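Local atomic coordinates of acetone carboxylase alpha subunit (Xanthobacter autotrophicus Py2, PDB entry 5M45), a protein that is the alpha subunit of a multi-subunit enzyme, itself belongs to the hydantoinase B/oxoprolinase family, and binds manganese and magnesium ions. Residues G557-A562 and K600-A605; M534-N539 and A605-E610; N437-G442 and D616-Y621; F293-Y298 and N539-S544. All coordinates share one frame; numbering follows the deposited sequence.

Contact 1 of 4, residues G557-A562 and K600-A605; sequences GYRFAA and KRDKQA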
loop_
_atom_site.group_PDB
_atom_site.type_symbol
_atom_site.label_atom_id
_atom_site.label_comp_id
_atom_site.label_asym_id
_atom_site.label_seq_id
_atom_site.Cartn_x
_atom_site.Cartn_y
_atom_site.Cartn_z
ATOM N N GLY A 557 -12.404 -29.089 9.347
ATOM C CA GLY A 557 -13.346 -28.042 8.928
ATOM C C GLY A 557 -14.125 -28.376 7.675
ATOM O O GLY A 557 -13.732 -29.258 6.896
ATOM N N TYR A 558 -15.239 -27.667 7.491
ATOM C CA TYR A 558 -16.031 -27.709 6.281
ATOM C C TYR A 558 -16.796 -26.385 6.106
ATOM O O TYR A 558 -16.863 -25.570 7.017
ATOM C CB TYR A 558 -16.981 -28.923 6.259
ATOM C CG TYR A 558 -18.160 -28.825 7.236
ATOM C CD1 TYR A 558 -18.029 -29.198 8.566
ATOM C CD2 TYR A 558 -19.400 -28.338 6.821
ATOM C CE1 TYR A 558 -19.100 -29.099 9.460
ATOM C CE2 TYR A 558 -20.487 -28.228 7.721
ATOM C CZ TYR A 558 -20.337 -28.603 9.033
ATOM O OH TYR A 558 -21.413 -28.487 9.930
ATOM N N ARG A 559 -17.325 -26.204 4.897
ATOM C CA ARG A 559 -18.090 -25.033 4.465
ATOM C C ARG A 559 -19.571 -25.369 4.289
ATOM O O ARG A 559 -19.900 -26.414 3.701
ATOM C CB ARG A 559 -17.537 -24.561 3.084
ATOM C CG ARG A 559 -18.382 -23.560 2.347
ATOM C CD ARG A 559 -17.702 -22.933 1.129
ATOM N NE ARG A 559 -17.435 -23.847 -0.000
ATOM C CZ ARG A 559 -17.213 -23.432 -1.259
ATOM N NH1 ARG A 559 -17.280 -22.139 -1.595
ATOM N NH2 ARG A 559 -16.937 -24.309 -2.203
ATOM N N PHE A 560 -20.442 -24.494 4.787
ATOM C CA PHE A 560 -21.855 -24.404 4.386
ATOM C C PHE A 560 -22.244 -22.963 4.082
ATOM O O PHE A 560 -22.121 -22.097 4.943
ATOM C CB PHE A 560 -22.829 -24.926 5.468
ATOM C CG PHE A 560 -24.288 -24.790 5.085
ATOM C CD1 PHE A 560 -24.928 -25.788 4.367
ATOM C CD2 PHE A 560 -25.039 -23.657 5.471
ATOM C CE1 PHE A 560 -26.282 -25.649 3.994
ATOM C CE2 PHE A 560 -26.381 -23.530 5.126
ATOM C CZ PHE A 560 -26.996 -24.525 4.374
ATOM N N ALA A 561 -22.734 -22.741 2.860
ATOM C CA ALA A 561 -23.323 -21.485 2.429
ATOM C C ALA A 561 -24.485 -21.743 1.495
ATOM O O ALA A 561 -24.499 -22.762 0.780
ATOM C CB ALA A 561 -22.286 -20.619 1.726
ATOM N N ALA A 562 -25.460 -20.831 1.480
ATOM C CA ALA A 562 -26.649 -20.969 0.617
ATOM C C ALA A 562 -27.056 -19.638 -0.037
ATOM O O ALA A 562 -27.217 -18.645 0.636
ATOM C CB ALA A 562 -27.819 -21.577 1.410
ATOM N N LYS A 600 -23.691 -24.659 -1.216
ATOM C CA LYS A 600 -22.321 -25.159 -1.213
ATOM C C LYS A 600 -22.037 -25.819 0.153
ATOM O O LYS A 600 -22.017 -25.133 1.186
ATOM C CB LYS A 600 -21.341 -24.019 -1.506
ATOM C CG LYS A 600 -21.500 -23.497 -2.945
ATOM C CD LYS A 600 -20.360 -22.560 -3.344
ATOM C CE LYS A 600 -20.547 -22.020 -4.758
ATOM N NZ LYS A 600 -19.322 -21.238 -5.190
ATOM N N ARG A 601 -21.901 -27.141 0.157
ATOM C CA ARG A 601 -21.639 -27.927 1.360
ATOM C C ARG A 601 -20.500 -28.896 1.026
ATOM O O ARG A 601 -20.730 -29.890 0.306
ATOM C CB ARG A 601 -22.910 -28.697 1.793
ATOM C CG ARG A 601 -22.709 -29.714 2.913
ATOM C CD ARG A 601 -23.963 -30.499 3.283
ATOM N NE ARG A 601 -24.964 -29.726 4.040
ATOM C CZ ARG A 601 -24.914 -29.435 5.335
ATOM N NH1 ARG A 601 -25.901 -28.753 5.881
ATOM N NH2 ARG A 601 -23.880 -29.784 6.096
ATOM N N ASP A 602 -19.288 -28.597 1.488
ATOM C CA ASP A 602 -18.103 -29.346 1.036
ATOM C C ASP A 602 -16.911 -29.120 1.953
ATOM O O ASP A 602 -17.037 -28.386 2.947
ATOM C CB ASP A 602 -17.774 -29.009 -0.441
ATOM C CG ASP A 602 -17.419 -27.550 -0.669
ATOM O OD1 ASP A 602 -16.994 -26.830 0.248
ATOM O OD2 ASP A 602 -17.544 -27.083 -1.824
ATOM N N LYS A 603 -15.756 -29.727 1.612
ATOM C CA LYS A 603 -14.521 -29.570 2.399
ATOM C C LYS A 603 -13.683 -28.302 2.129
ATOM O O LYS A 603 -12.612 -28.139 2.717
ATOM C CB LYS A 603 -13.610 -30.790 2.230
ATOM C CG LYS A 603 -14.142 -32.109 2.833
ATOM C CD LYS A 603 -14.200 -32.095 4.343
ATOM C CE LYS A 603 -12.827 -31.917 5.042
ATOM N NZ LYS A 603 -12.942 -31.998 6.528
ATOM N N GLN A 604 -14.154 -27.393 1.289
ATOM C CA GLN A 604 -13.344 -26.259 0.877
ATOM C C GLN A 604 -13.422 -25.119 1.919
ATOM O O GLN A 604 -14.236 -24.201 1.822
ATOM C CB GLN A 604 -13.771 -25.810 -0.542
ATOM C CG GLN A 604 -12.836 -24.816 -1.212
ATOM C CD GLN A 604 -11.429 -25.342 -1.351
ATOM O OE1 GLN A 604 -11.229 -26.528 -1.550
ATOM N NE2 GLN A 604 -10.440 -24.457 -1.262
ATOM N N ALA A 605 -12.573 -25.223 2.937
ATOM C CA ALA A 605 -12.621 -24.317 4.091
ATOM C C ALA A 605 -11.862 -23.004 3.894
ATOM O O ALA A 605 -11.829 -22.168 4.795
ATOM C CB ALA A 605 -12.130 -25.054 5.336
#
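Strands 559-562 and 600-602 run antiparallel, their axes 4.7 Å apart at closest; R559 with D602 and A561 with K600 are hydrogen-bonded pairs, with F560 and R601 the non-hydrogen-bonded pair between. R559 grips the D602 carboxylate side-on, its NE bonding D602 OD1 (3.0 Å) and its NH2 bonding D602 OD2 (2.9 Å); the bend at chi3 (67°) places NE for this. D602 OD1 also accepts from Q604 N at 3.1 Å, the two donors arriving from opposite faces of the carboxylate. K600 CD and Q604 CG cover opposite faces of the R559 guanidinium. R559 NH1 and K600 NZ are 4.2 Å apart, a repulsion probably eased by D302 and E610. On the face carrying F560 and R601, the R601 guanidinium lies over F560 CD1 (NH1 to CD1 3.5 Å), paired with D582 and D591. K603 NZ donates to G557 O (2.9 Å) and to the backbone of another protein's chain. This edge pair, within this chain, of a five-stranded antiparallel sheet ends in an Asx turn at D602.

Contact 2 of 4, residues M534-N539 and A605-E610; sequences MFFMGN and AITTEE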
loop_
_atom_site.group_PDB
_atom_site.type_symbol
_atom_site.label_atom_id
_atom_site.label_comp_id
_atom_site.label_asym_id
_atom_site.label_seq_id
_atom_site.Cartn_x
_atom_site.Cartn_y
_atom_site.Cartn_z
ATOM N N MET A 534 -18.615 -12.354 0.800
ATOM C CA MET A 534 -18.068 -13.068 1.961
ATOM C C MET A 534 -17.137 -14.213 1.526
ATOM O O MET A 534 -17.170 -14.662 0.377
ATOM C CB MET A 534 -19.187 -13.615 2.874
ATOM C CG MET A 534 -20.253 -12.583 3.276
ATOM S SD MET A 534 -21.507 -13.142 4.447
ATOM C CE MET A 534 -20.523 -13.370 5.941
ATOM N N PHE A 535 -16.321 -14.688 2.453
ATOM C CA PHE A 535 -15.429 -15.829 2.226
ATOM C C PHE A 535 -15.101 -16.552 3.548
ATOM O O PHE A 535 -15.434 -16.073 4.639
ATOM C CB PHE A 535 -14.173 -15.435 1.428
ATOM C CG PHE A 535 -13.253 -14.416 2.110
ATOM C CD1 PHE A 535 -13.515 -13.036 2.023
ATOM C CD2 PHE A 535 -12.100 -14.834 2.781
ATOM C CE1 PHE A 535 -12.667 -12.101 2.607
ATOM C CE2 PHE A 535 -11.250 -13.910 3.369
ATOM C CZ PHE A 535 -11.525 -12.558 3.288
ATOM N N PHE A 536 -14.538 -17.748 3.393
ATOM C CA PHE A 536 -14.174 -18.650 4.501
ATOM C C PHE A 536 -12.654 -18.775 4.618
ATOM O O PHE A 536 -11.940 -18.742 3.598
ATOM C CB PHE A 536 -14.761 -20.080 4.229
ATOM C CG PHE A 536 -16.270 -20.163 4.270
ATOM C CD1 PHE A 536 -17.032 -19.892 3.147
ATOM C CD2 PHE A 536 -16.927 -20.545 5.418
ATOM C CE1 PHE A 536 -18.435 -19.970 3.165
ATOM C CE2 PHE A 536 -18.327 -20.629 5.458
ATOM C CZ PHE A 536 -19.091 -20.322 4.323
ATOM N N MET A 537 -12.154 -18.952 5.832
ATOM C CA MET A 537 -10.713 -19.161 6.090
ATOM C C MET A 537 -10.490 -19.988 7.365
ATOM O O MET A 537 -10.780 -19.538 8.462
ATOM C CB MET A 537 -9.965 -17.812 6.212
ATOM C CG MET A 537 -8.433 -17.925 6.335
ATOM S SD MET A 537 -7.619 -18.865 5.028
ATOM C CE MET A 537 -6.858 -20.275 5.848
ATOM N N GLY A 538 -9.949 -21.199 7.173
ATOM C CA GLY A 538 -9.640 -22.161 8.253
ATOM C C GLY A 538 -9.119 -23.482 7.693
ATOM O O GLY A 538 -9.041 -23.665 6.463
ATOM N N ASN A 539 -8.755 -24.395 8.580
ATOM C CA ASN A 539 -8.278 -25.734 8.196
ATOM C C ASN A 539 -9.450 -26.587 7.694
ATOM O O ASN A 539 -10.571 -26.481 8.215
ATOM C CB ASN A 539 -7.546 -26.419 9.364
ATOM C CG ASN A 539 -8.443 -26.678 10.572
ATOM O OD1 ASN A 539 -9.138 -25.789 11.030
ATOM N ND2 ASN A 539 -8.430 -27.921 11.092
ATOM N N ALA A 605 -12.573 -25.223 2.937
ATOM C CA ALA A 605 -12.621 -24.317 4.091
ATOM C C ALA A 605 -11.862 -23.004 3.894
ATOM O O ALA A 605 -11.829 -22.168 4.795
ATOM C CB ALA A 605 -12.130 -25.054 5.336
ATOM N N ILE A 606 -11.240 -22.853 2.735
ATOM C CA ILE A 606 -10.583 -21.610 2.274
ATOM C C ILE A 606 -11.174 -21.195 0.927
ATOM O O ILE A 606 -11.205 -21.986 -0.019
ATOM C CB ILE A 606 -9.070 -21.779 2.017
ATOM C CG1 ILE A 606 -8.380 -22.214 3.272
ATOM C CG2 ILE A 606 -8.480 -20.432 1.530
ATOM C CD1 ILE A 606 -6.888 -22.519 3.073
ATOM N N THR A 607 -11.648 -19.952 0.859
ATOM C CA THR A 607 -12.160 -19.373 -0.375
ATOM C C THR A 607 -11.736 -17.899 -0.503
ATOM O O THR A 607 -11.289 -17.290 0.464
ATOM C CB THR A 607 -13.701 -19.449 -0.483
ATOM O OG1 THR A 607 -14.305 -18.659 0.547
ATOM C CG2 THR A 607 -14.232 -20.881 -0.403
ATOM N N THR A 608 -11.873 -17.355 -1.712
ATOM C CA THR A 608 -11.801 -15.914 -1.946
ATOM C C THR A 608 -13.222 -15.370 -2.047
ATOM O O THR A 608 -14.184 -16.145 -2.189
ATOM C CB THR A 608 -11.013 -15.566 -3.235
ATOM O OG1 THR A 608 -11.573 -16.245 -4.382
ATOM C CG2 THR A 608 -9.549 -15.983 -3.056
ATOM N N GLU A 609 -13.343 -14.057 -2.009
ATOM C CA GLU A 609 -14.641 -13.384 -1.921
ATOM C C GLU A 609 -15.648 -13.805 -3.024
ATOM O O GLU A 609 -15.277 -13.974 -4.193
ATOM C CB GLU A 609 -14.498 -11.849 -1.782
ATOM C CG GLU A 609 -14.143 -11.044 -3.016
ATOM C CD GLU A 609 -13.957 -9.523 -2.725
ATOM O OE1 GLU A 609 -12.956 -8.943 -3.224
ATOM O OE2 GLU A 609 -14.789 -8.891 -2.026
ATOM N N GLU A 610 -16.901 -14.011 -2.595
ATOM C CA GLU A 610 -18.012 -14.396 -3.481
ATOM C C GLU A 610 -19.232 -13.514 -3.152
ATOM O O GLU A 610 -19.444 -13.159 -1.990
ATOM C CB GLU A 610 -18.263 -15.914 -3.258
ATOM C CG GLU A 610 -19.592 -16.519 -3.625
ATOM C CD GLU A 610 -19.595 -18.036 -3.417
ATOM O OE1 GLU A 610 -20.325 -18.563 -2.515
ATOM O OE2 GLU A 610 -18.809 -18.727 -4.130
HETATM O O HOH W 1 -16.695 -17.563 -0.536
#
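M534 and E610 form an antiparallel hydrogen-bonded pair, with M534 N to E610 O at 3.0 Å and E610 N to M534 O at 3.1 Å. A water donates to M534 O, bonds to T607 OG1 (2.8 Å) and reaches T608 O weakly, linking both backbones. F535 holds CG between its backbone N and carbonyl carbon, the crowded position (chi1 63°), which sends the ring slanting past T607 O and CB of E609; its CB packs separately on T607 OG1 at 3.3 Å. At F536 backbone bonding resumes one residue out of step: N donates almost straight to T607 OG1 (3.0 Å), and O accepts from T607 N (3.0 Å). A threonine hydroxyl thus takes the place of a backbone carbonyl, just beyond the point where strands 532-535 and 610-612 are neighbours in a four-stranded antiparallel sheet. The same hydroxyl lies at the edge of the F536 ring. M537 lies alongside I606, pointing the same way, with CE of M537 touching I606 CG1 at 3.6 Å. G538 O rests against I606 CG1, and N539 O sits 3.6 Å from A605 CB.

Contact 3 of 4, residues N437-G442 and D616-Y621; sequences NWLQGG and DLYLNY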
loop_
_atom_site.group_PDB
_atom_site.type_symbol
_atom_site.label_atom_id
_atom_site.label_comp_id
_atom_site.label_asym_id
_atom_site.label_seq_id
_atom_site.Cartn_x
_atom_site.Cartn_y
_atom_site.Cartn_z
ATOM N N ASN A 437 -13.138 -21.158 12.173
ATOM C CA ASN A 437 -13.177 -20.282 10.973
ATOM C C ASN A 437 -13.176 -18.791 11.293
ATOM O O ASN A 437 -13.691 -18.395 12.323
ATOM C CB ASN A 437 -14.473 -20.580 10.212
ATOM C CG ASN A 437 -14.621 -19.748 8.923
ATOM O OD1 ASN A 437 -13.874 -19.944 7.944
ATOM N ND2 ASN A 437 -15.620 -18.869 8.904
ATOM N N TRP A 438 -12.639 -17.989 10.367
ATOM C CA TRP A 438 -12.738 -16.523 10.372
ATOM C C TRP A 438 -13.780 -16.027 9.342
ATOM O O TRP A 438 -13.533 -16.037 8.106
ATOM C CB TRP A 438 -11.358 -15.899 10.090
ATOM C CG TRP A 438 -10.323 -16.209 11.114
ATOM C CD1 TRP A 438 -9.404 -17.243 11.064
ATOM C CD2 TRP A 438 -10.074 -15.519 12.354
ATOM N NE1 TRP A 438 -8.616 -17.235 12.178
ATOM C CE2 TRP A 438 -9.010 -16.212 13.007
ATOM C CE3 TRP A 438 -10.666 -14.436 12.998
ATOM C CZ2 TRP A 438 -8.499 -15.820 14.250
ATOM C CZ3 TRP A 438 -10.155 -14.019 14.263
ATOM C CH2 TRP A 438 -9.052 -14.717 14.861
ATOM N N LEU A 439 -14.956 -15.640 9.846
ATOM C CA LEU A 439 -16.020 -15.082 9.019
ATOM C C LEU A 439 -15.581 -13.688 8.537
ATOM O O LEU A 439 -15.273 -12.826 9.349
ATOM C CB LEU A 439 -17.356 -15.001 9.794
ATOM C CG LEU A 439 -18.593 -14.383 9.116
ATOM C CD1 LEU A 439 -19.886 -14.934 9.677
ATOM C CD2 LEU A 439 -18.637 -12.841 9.165
ATOM N N GLN A 440 -15.532 -13.509 7.227
ATOM C CA GLN A 440 -15.011 -12.253 6.617
ATOM C C GLN A 440 -15.836 -11.847 5.402
ATOM O O GLN A 440 -16.548 -12.664 4.826
ATOM C CB GLN A 440 -13.566 -12.450 6.180
ATOM C CG GLN A 440 -12.604 -12.680 7.349
ATOM C CD GLN A 440 -11.214 -13.041 6.884
ATOM O OE1 GLN A 440 -10.397 -12.168 6.580
ATOM N NE2 GLN A 440 -10.944 -14.341 6.784
ATOM N N GLY A 441 -15.718 -10.589 5.021
ATOM C CA GLY A 441 -16.433 -10.013 3.891
ATOM C C GLY A 441 -16.461 -8.504 3.886
ATOM O O GLY A 441 -15.996 -7.862 4.821
ATOM N N GLY A 442 -17.025 -7.932 2.824
ATOM C CA GLY A 442 -17.081 -6.482 2.662
ATOM C C GLY A 442 -18.096 -5.983 1.642
ATOM O O GLY A 442 -18.758 -6.762 0.947
ATOM N N ASP A 616 -29.444 -14.700 2.057
ATOM C CA ASP A 616 -28.448 -15.784 1.929
ATOM C C ASP A 616 -27.916 -16.211 3.315
ATOM O O ASP A 616 -27.994 -15.429 4.301
ATOM C CB ASP A 616 -27.277 -15.381 1.012
ATOM C CG ASP A 616 -27.654 -15.262 -0.473
ATOM O OD1 ASP A 616 -28.800 -15.565 -0.884
ATOM O OD2 ASP A 616 -26.745 -14.862 -1.268
ATOM N N LEU A 617 -27.392 -17.449 3.385
ATOM C CA LEU A 617 -26.924 -18.047 4.645
ATOM C C LEU A 617 -25.441 -18.368 4.621
ATOM O O LEU A 617 -24.907 -18.737 3.585
ATOM C CB LEU A 617 -27.688 -19.334 4.940
ATOM C CG LEU A 617 -29.197 -19.243 5.176
ATOM C CD1 LEU A 617 -29.770 -20.642 5.370
ATOM C CD2 LEU A 617 -29.549 -18.346 6.353
ATOM N N TYR A 618 -24.808 -18.242 5.784
ATOM C CA TYR A 618 -23.373 -18.550 5.999
ATOM C C TYR A 618 -23.245 -19.226 7.370
ATOM O O TYR A 618 -23.735 -18.676 8.375
ATOM C CB TYR A 618 -22.574 -17.223 5.958
ATOM C CG TYR A 618 -21.044 -17.279 6.107
ATOM C CD1 TYR A 618 -20.426 -17.650 7.316
ATOM C CD2 TYR A 618 -20.202 -16.883 5.044
ATOM C CE1 TYR A 618 -19.046 -17.674 7.452
ATOM C CE2 TYR A 618 -18.819 -16.910 5.179
ATOM C CZ TYR A 618 -18.242 -17.295 6.388
ATOM O OH TYR A 618 -16.854 -17.306 6.553
ATOM N N LEU A 619 -22.605 -20.418 7.409
ATOM C CA LEU A 619 -22.319 -21.124 8.691
ATOM C C LEU A 619 -20.917 -20.789 9.199
ATOM O O LEU A 619 -19.949 -21.098 8.523
ATOM C CB LEU A 619 -22.475 -22.648 8.534
ATOM C CG LEU A 619 -22.179 -23.496 9.781
ATOM C CD1 LEU A 619 -23.231 -23.249 10.842
ATOM C CD2 LEU A 619 -22.118 -24.995 9.463
ATOM N N ASN A 620 -20.813 -20.170 10.371
ATOM C CA ASN A 620 -19.536 -19.959 11.079
ATOM C C ASN A 620 -19.273 -21.087 12.085
ATOM O O ASN A 620 -20.006 -21.236 13.074
ATOM C CB ASN A 620 -19.528 -18.599 11.820
ATOM C CG ASN A 620 -18.122 -18.023 11.988
ATOM O OD1 ASN A 620 -17.255 -18.278 11.181
ATOM N ND2 ASN A 620 -17.904 -17.242 13.049
ATOM N N TYR A 621 -18.247 -21.896 11.834
ATOM C CA TYR A 621 -17.943 -23.108 12.636
ATOM C C TYR A 621 -16.574 -22.924 13.308
ATOM O O TYR A 621 -15.533 -22.819 12.623
ATOM C CB TYR A 621 -18.013 -24.365 11.700
ATOM C CG TYR A 621 -17.280 -25.658 12.123
ATOM C CD1 TYR A 621 -17.021 -25.986 13.464
ATOM C CD2 TYR A 621 -16.891 -26.588 11.144
ATOM C CE1 TYR A 621 -16.341 -27.168 13.813
ATOM C CE2 TYR A 621 -16.226 -27.784 11.492
ATOM C CZ TYR A 621 -15.940 -28.048 12.820
ATOM O OH TYR A 621 -15.259 -29.205 13.136
HETATM O O HOH W 2 -15.050 -16.038 13.035
#
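N437 and Y618 reach toward each other tip to tip, ND2 of N437 donating to OH of Y618 at 3.1 Å with amide and ring planes 41° apart. The contact joins two antiparallel sheets: the loop 437-439, leading into strand 440-442 of one, meets strand 617-621 of the other. N437 carries CG anti to its backbone N (chi1 -179°), out toward strand 617-621. Its ND2 gives a second bond to OD1 of N620 (2.9 Å), which is met nearly along the C=O axis while the two amide planes stand 79° apart. Both acceptors lie close to the plane of the N437 amide, and its OD1 accepts from M537 N, so the buried group is held at both ends and its rotation is fixed. Y618 OH bonds in addition to F535 O, and its ring stacks on F536. L439 crosses Y618 obliquely, laying CD1 against CE1 of the ring (3.6 Å), with its CB beside N620 OD1. A cis peptide bond precedes N437, whose backbone N donates to Y621 O (2.9 Å). W438 turns away from strand 617-621, and its side chain comes within about 7 Å of the manganese ion. Between the segments, one water donates to N437 O (2.8 Å) and accepts from L439 N and from N620 ND2, the last at 3.1 Å.

Contact 4 of 4, residues F293-Y298 and N539-S544; sequences FVDVPY and NGHISS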
loop_
_atom_site.group_PDB
_atom_site.type_symbol
_atom_site.label_atom_id
_atom_site.label_comp_id
_atom_site.label_asym_id
_atom_site.label_seq_id
_atom_site.Cartn_x
_atom_site.Cartn_y
_atom_site.Cartn_z
ATOM N N PHE A 293 0.975 -30.305 11.027
ATOM C CA PHE A 293 0.676 -30.043 9.622
ATOM C C PHE A 293 -0.620 -29.189 9.506
ATOM O O PHE A 293 -1.455 -29.166 10.442
ATOM C CB PHE A 293 0.395 -31.361 8.863
ATOM C CG PHE A 293 1.462 -32.406 8.979
ATOM C CD1 PHE A 293 1.433 -33.353 10.009
ATOM C CD2 PHE A 293 2.481 -32.483 8.035
ATOM C CE1 PHE A 293 2.412 -34.356 10.063
ATOM C CE2 PHE A 293 3.457 -33.465 8.116
ATOM C CZ PHE A 293 3.421 -34.396 9.129
ATOM N N VAL A 294 -0.815 -28.564 8.326
ATOM C CA VAL A 294 -2.128 -28.026 7.907
ATOM C C VAL A 294 -2.234 -27.896 6.368
ATOM O O VAL A 294 -1.217 -27.910 5.660
ATOM C CB VAL A 294 -2.474 -26.694 8.663
ATOM C CG1 VAL A 294 -1.797 -25.483 8.007
ATOM C CG2 VAL A 294 -3.990 -26.475 8.793
ATOM N N ASP A 295 -3.468 -27.817 5.864
ATOM C CA ASP A 295 -3.757 -27.837 4.426
ATOM C C ASP A 295 -3.882 -26.464 3.774
ATOM O O ASP A 295 -4.412 -25.545 4.397
ATOM C CB ASP A 295 -5.008 -28.679 4.127
ATOM C CG ASP A 295 -6.306 -28.156 4.806
ATOM O OD1 ASP A 295 -6.349 -28.013 6.061
ATOM O OD2 ASP A 295 -7.324 -27.942 4.088
ATOM N N VAL A 296 -3.397 -26.356 2.528
ATOM C CA VAL A 296 -3.575 -25.185 1.666
ATOM C C VAL A 296 -4.172 -25.627 0.305
ATOM O O VAL A 296 -3.428 -25.840 -0.660
ATOM C CB VAL A 296 -2.260 -24.433 1.468
ATOM C CG1 VAL A 296 -2.486 -23.164 0.651
ATOM C CG2 VAL A 296 -1.630 -24.071 2.817
ATOM N N PRO A 297 -5.532 -25.736 0.227
ATOM C CA PRO A 297 -6.194 -26.233 -0.989
ATOM C C PRO A 297 -6.438 -25.134 -2.056
ATOM O O PRO A 297 -7.600 -24.791 -2.366
ATOM C CB PRO A 297 -7.493 -26.849 -0.456
ATOM C CG PRO A 297 -7.805 -26.090 0.779
ATOM C CD PRO A 297 -6.449 -25.785 1.390
ATOM N N TYR A 298 -5.330 -24.614 -2.633
ATOM C CA TYR A 298 -5.428 -23.499 -3.586
ATOM C C TYR A 298 -5.734 -23.941 -5.015
ATOM O O TYR A 298 -5.949 -23.094 -5.879
ATOM C CB TYR A 298 -4.183 -22.587 -3.530
ATOM C CG TYR A 298 -4.242 -21.412 -2.550
ATOM C CD1 TYR A 298 -4.988 -21.482 -1.356
ATOM C CD2 TYR A 298 -3.539 -20.240 -2.804
ATOM C CE1 TYR A 298 -5.015 -20.419 -0.459
ATOM C CE2 TYR A 298 -3.563 -19.172 -1.921
ATOM C CZ TYR A 298 -4.303 -19.260 -0.749
ATOM O OH TYR A 298 -4.334 -18.215 0.140
ATOM N N ASN A 539 -8.755 -24.395 8.580
ATOM C CA ASN A 539 -8.278 -25.734 8.196
ATOM C C ASN A 539 -9.450 -26.587 7.694
ATOM O O ASN A 539 -10.571 -26.481 8.215
ATOM C CB ASN A 539 -7.546 -26.419 9.364
ATOM C CG ASN A 539 -8.443 -26.678 10.572
ATOM O OD1 ASN A 539 -9.138 -25.789 11.030
ATOM N ND2 ASN A 539 -8.430 -27.921 11.092
ATOM N N GLY A 540 -9.203 -27.402 6.682
ATOM C CA GLY A 540 -10.240 -28.202 6.007
ATOM C C GLY A 540 -9.956 -29.679 5.994
ATOM O O GLY A 540 -10.506 -30.463 6.816
ATOM N N HIS A 541 -9.067 -30.065 5.088
ATOM C CA HIS A 541 -8.680 -31.475 4.928
ATOM C C HIS A 541 -7.866 -32.099 6.086
ATOM O O HIS A 541 -7.835 -33.335 6.208
ATOM C CB HIS A 541 -7.902 -31.656 3.614
ATOM C CG HIS A 541 -8.646 -31.245 2.382
ATOM N ND1 HIS A 541 -9.737 -31.926 1.913
ATOM C CD2 HIS A 541 -8.430 -30.232 1.505
ATOM C CE1 HIS A 541 -10.168 -31.356 0.797
ATOM N NE2 HIS A 541 -9.408 -30.299 0.556
ATOM N N ILE A 542 -7.213 -31.270 6.905
ATOM C CA ILE A 542 -6.282 -31.701 7.960
ATOM C C ILE A 542 -6.680 -31.063 9.304
ATOM O O ILE A 542 -6.949 -29.856 9.370
ATOM C CB ILE A 542 -4.838 -31.290 7.599
ATOM C CG1 ILE A 542 -4.363 -32.091 6.381
ATOM C CG2 ILE A 542 -3.865 -31.522 8.765
ATOM C CD1 ILE A 542 -3.039 -31.645 5.750
ATOM N N SER A 543 -6.709 -31.884 10.369
ATOM C CA SER A 543 -6.753 -31.406 11.735
ATOM C C SER A 543 -5.320 -31.156 12.207
ATOM O O SER A 543 -4.517 -32.080 12.199
ATOM C CB SER A 543 -7.411 -32.443 12.657
ATOM O OG SER A 543 -8.780 -32.575 12.389
ATOM N N SER A 544 -5.004 -29.936 12.642
ATOM C CA SER A 544 -3.613 -29.599 13.028
ATOM C C SER A 544 -3.200 -30.199 14.400
ATOM O O SER A 544 -2.059 -30.693 14.559
ATOM C CB SER A 544 -3.382 -28.070 13.005
ATOM O OG SER A 544 -4.424 -27.351 13.676
HETATM O O HOH W 3 -1.534 -32.163 12.285
#
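The irregular loop 539-544 meets the end of strand 286-297: it first curls round the D295 carboxylate at G540-H541, then passes alongside the strand, CA atoms 5.5 Å apart for V294 with I542 and F293 with S544. D295 sets CG between its backbone N and carbonyl carbon (chi1 61°), and the carboxylate collects amide hydrogens of the turn. Its OD1 accepts from G540 N at 3.0 Å on the syn lone pair, and OD2 accepts from H541 N at 2.9 Å, this donor standing well above the carboxylate plane (63° out of it). I542 N adds a weak bond to D295 OD1 at 3.5 Å. These backbone dipoles would favour the negative charge of the buried carboxylate. Within the loop, N539 ND2 donates to I542 O (3.0 Å) in the plane of both groups, spanning the turn. V294 and N539 cross at about a right angle, CG2 of V294 on CB of N539 at 3.6 Å. I542 points toward the strand, with CD1 by D295 CB (3.9 Å). P297 CB meets the edge of the H541 ring, which stacks on an aromatic side chain of another protein's chain. Around the contact, V294 leans on H402 and S406 of helix 401-422, S544 on S406 of that helix, and I542 on I315 of strand 313-324, the neighbour of 286-297 in a mixed sheet.

Contact 1 lies within the chain excursion that contact 2 closes, and the two share A605, with centres 9 Å apart; K600 NZ of contact 1 and E610 OE2 of contact 2 form a salt bridge (2.8 Å). Contact 3 joins both: its strand 617-621 neighbours 559-563 in the sheet of contact 1 (F560 O to L619 N 3.0 Å), and its strand 440-442 neighbours 532-535 in the sheet of contact 2. Contact 4 shares N539 with contact 2 and meets contact 1 through K603 NZ to G540 O (2.9 Å), but stays about 6 Å from contact 3 at nearest atoms. The manganese ion, bound by H150, D153 and H175, lies about 13 Å from the M537 side chain of contact 2.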